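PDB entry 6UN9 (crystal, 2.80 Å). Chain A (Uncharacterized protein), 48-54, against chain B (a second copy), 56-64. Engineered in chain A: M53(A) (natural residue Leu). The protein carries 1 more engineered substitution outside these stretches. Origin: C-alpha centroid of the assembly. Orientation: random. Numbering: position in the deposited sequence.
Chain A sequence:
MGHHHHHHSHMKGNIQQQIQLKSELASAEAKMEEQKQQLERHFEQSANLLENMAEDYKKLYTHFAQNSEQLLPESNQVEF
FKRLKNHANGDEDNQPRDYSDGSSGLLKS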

# COMPACT_ATOMS: atom_id res chain seq x y z
N ASN A 48 -4.87 11.84 -2.95
CA ASN A 48 -3.46 12.12 -3.14
C ASN A 48 -2.59 11.01 -2.56
O ASN A 48 -1.75 10.44 -3.26
N LEU A 49 -2.80 10.68 -1.29
CA LEU A 49 -1.96 9.68 -0.67
C LEU A 49 -2.17 8.30 -1.29
O LEU A 49 -1.28 7.45 -1.20
N LEU A 50 -3.34 8.07 -1.89
CA LEU A 50 -3.63 6.76 -2.47
C LEU A 50 -2.93 6.57 -3.81
O LEU A 50 -2.52 5.46 -4.14
N GLU A 51 -2.82 7.64 -4.60
CA GLU A 51 -2.09 7.53 -5.85
C GLU A 51 -0.60 7.38 -5.59
O GLU A 51 0.07 6.56 -6.23
N ASN A 52 -0.05 8.19 -4.67
CA ASN A 52 1.22 7.87 -4.04
C ASN A 52 1.40 6.37 -3.82
O ASN A 52 2.41 5.78 -4.24
N MSE A 53 0.45 5.73 -3.14
CA MSE A 53 0.52 4.29 -2.88
C MSE A 53 0.60 3.46 -4.15
O MSE A 53 1.26 2.43 -4.18
N ALA A 54 -0.10 3.92 -5.19
CA ALA A 54 -0.15 3.23 -6.47
C ALA A 54 1.14 3.42 -7.27
O ALA A 54 1.70 2.44 -7.79
N ASP B 56 4.30 5.56 2.44
CA ASP B 56 2.97 5.95 1.97
C ASP B 56 1.88 5.48 2.93
O ASP B 56 0.95 6.24 3.24
N TYR B 57 1.97 4.23 3.38
CA TYR B 57 0.98 3.70 4.30
C TYR B 57 0.84 4.57 5.54
O TYR B 57 -0.26 5.03 5.86
N LYS B 58 1.96 4.81 6.23
CA LYS B 58 1.91 5.61 7.45
C LYS B 58 1.19 6.93 7.22
O LYS B 58 0.40 7.37 8.06
N LYS B 59 1.43 7.56 6.06
CA LYS B 59 0.77 8.83 5.75
C LYS B 59 -0.75 8.65 5.63
O LYS B 59 -1.52 9.34 6.29
N LEU B 60 -1.18 7.71 4.78
CA LEU B 60 -2.60 7.46 4.58
C LEU B 60 -3.30 7.10 5.88
O LEU B 60 -4.44 7.52 6.11
N TYR B 61 -2.65 6.34 6.75
CA TYR B 61 -3.25 5.97 8.02
C TYR B 61 -3.42 7.18 8.93
O TYR B 61 -4.53 7.46 9.39
N THR B 62 -2.34 7.93 9.20
CA THR B 62 -2.52 9.07 10.09
C THR B 62 -3.47 10.12 9.52
O THR B 62 -4.05 10.89 10.29
N HIS B 63 -3.66 10.17 8.19
CA HIS B 63 -4.70 11.03 7.62
C HIS B 63 -6.10 10.47 7.87
O HIS B 63 -7.08 11.22 7.77
N PHE B 64 -6.21 9.18 8.18
CA PHE B 64 -7.50 8.64 8.58
C PHE B 64 -7.73 8.79 10.08
O PHE B 64 -8.83 9.13 10.50

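The two helical segments run nearly antiparallel, their directions 160° apart and their axes 9.3 Å apart at closest approach. Two CA–CA pairings, L49(A) with L60(B) and M53(A) with D56(B), each at 5.7 Å, set the register, and the side chains pack around them.

Apolar packing dominates. L49(A) points toward chain B in an m, t rotamer; its CD1 lies 3.3 Å from the backbone C of K59(B) and 4.1 Å from CB of H63(B), while its CB meets CD1 of L60(B) at 3.5 Å. A branched aliphatic side chain suits this position, since it can lie against the helix backbone without needing a polar partner. L60(B) leaves its helix sideways, but its t, p rotamer brings the end of the side chain closer, and its CD2 reaches CD2 of L50(A) at 3.6 Å. L50(A), also m, t, starts away from the partner and turns its end back. L60(B) is thus shared by three residues, the third being M53(A), whose CG sits 4.4 Å from CD2 of L60(B). M53(A) is an engineered selenomethionine, with chi1 m, chi2 near -115° and chi3 p; its CG also approaches CB of D56(B) at 3.8 Å.

The aliphatic part of K59(B) contributes as well: its CB lies 3.6 Å from CD1 of L49(A), and its extended m, t, t, t chain carries the charged amine away from chain A, leaving it exposed.

The polar contact is less comfortable. D56(B), chi1 m, points toward chain A and is buried, with OD2 2.8 Å from the backbone O of N52(A). Both atoms would ordinarily be acceptors, so this is no hydrogen bond; N of M53(A), 3.4 Å from the same OD2, is poorly angled and already bonds O of L49(A) at 3.1 Å. No hydrogen bond therefore links the two segments.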

# COMPACT_ATOMS: atom_id res chain seq x y z
CB ASN A 48 -3.11 13.46 -2.51
CG ASN A 48 -3.41 14.60 -3.44
OD1 ASN A 48 -3.31 15.77 -3.07
ND2 ASN A 48 -3.80 14.27 -4.67
CB LEU A 49 -2.23 9.64 0.83
CG LEU A 49 -2.00 10.91 1.61
CD1 LEU A 49 -1.78 10.52 3.05
CD2 LEU A 49 -0.82 11.69 1.07
CB LEU A 50 -5.13 6.56 -2.65
CG LEU A 50 -5.88 6.04 -1.43
CD1 LEU A 50 -7.39 6.04 -1.67
CD2 LEU A 50 -5.38 4.68 -1.08
CB GLU A 51 -2.38 8.73 -6.75
CG GLU A 51 -2.17 8.42 -8.22
CD GLU A 51 -2.32 9.63 -9.11
OE1 GLU A 51 -2.41 9.43 -10.35
OE2 GLU A 51 -2.35 10.77 -8.59
CB ASN A 52 1.30 8.60 -2.70
CG ASN A 52 1.75 10.01 -2.86
OD1 ASN A 52 1.76 10.52 -3.98
ND2 ASN A 52 2.13 10.65 -1.76
CB MSE A 53 -0.70 3.84 -2.08
CG MSE A 53 -0.56 3.98 -0.59
SE MSE A 53 -0.57 2.25 0.29
CE MSE A 53 1.11 1.53 -0.43
CB ALA A 54 -1.34 3.73 -7.29
CB ASP B 56 2.73 5.37 0.58
CG ASP B 56 3.54 6.07 -0.49
OD1 ASP B 56 4.17 7.11 -0.16
OD2 ASP B 56 3.51 5.58 -1.64
CB TYR B 57 1.34 2.28 4.71
CG TYR B 57 0.42 1.70 5.77
CD1 TYR B 57 -0.72 0.99 5.41
CD2 TYR B 57 0.70 1.86 7.12
CE1 TYR B 57 -1.56 0.46 6.37
CE2 TYR B 57 -0.13 1.33 8.10
CZ TYR B 57 -1.27 0.64 7.72
OH TYR B 57 -2.10 0.11 8.69
CB LYS B 58 3.32 5.85 7.98
CG LYS B 58 3.37 6.48 9.37
CD LYS B 58 3.02 5.46 10.46
CE LYS B 58 3.24 6.05 11.86
NZ LYS B 58 3.34 4.96 12.88
CB LYS B 59 1.35 9.41 4.46
CG LYS B 59 2.55 10.33 4.66
CD LYS B 59 3.06 10.95 3.34
CE LYS B 59 4.47 11.52 3.53
NZ LYS B 59 5.11 12.10 2.30
CB LEU B 60 -2.77 6.33 3.56
CG LEU B 60 -4.06 6.03 2.83
CD1 LEU B 60 -4.34 7.07 1.77
CD2 LEU B 60 -3.94 4.67 2.19
CB TYR B 61 -2.44 4.89 8.72
CG TYR B 61 -2.83 4.66 10.17
CD1 TYR B 61 -3.78 3.71 10.51
CD2 TYR B 61 -2.23 5.39 11.20
CE1 TYR B 61 -4.14 3.50 11.84
CE2 TYR B 61 -2.59 5.20 12.53
CZ TYR B 61 -3.55 4.24 12.84
OH TYR B 61 -3.91 4.04 14.16
CB THR B 62 -1.18 9.73 10.48
OG1 THR B 62 -0.71 10.58 9.42
CG2 THR B 62 -0.14 8.69 10.85
CB HIS B 63 -4.48 11.22 6.11
CG HIS B 63 -5.60 11.93 5.41
ND1 HIS B 63 -5.79 13.30 5.49
CD2 HIS B 63 -6.58 11.47 4.59
CE1 HIS B 63 -6.83 13.64 4.74
NE2 HIS B 63 -7.33 12.55 4.20
CB PHE B 64 -7.62 7.16 8.19
CG PHE B 64 -7.60 6.91 6.71
CD1 PHE B 64 -7.80 7.94 5.80
CD2 PHE B 64 -7.39 5.63 6.21
CE1 PHE B 64 -7.78 7.71 4.44
CE2 PHE B 64 -7.36 5.38 4.85
CZ PHE B 64 -7.55 6.43 3.96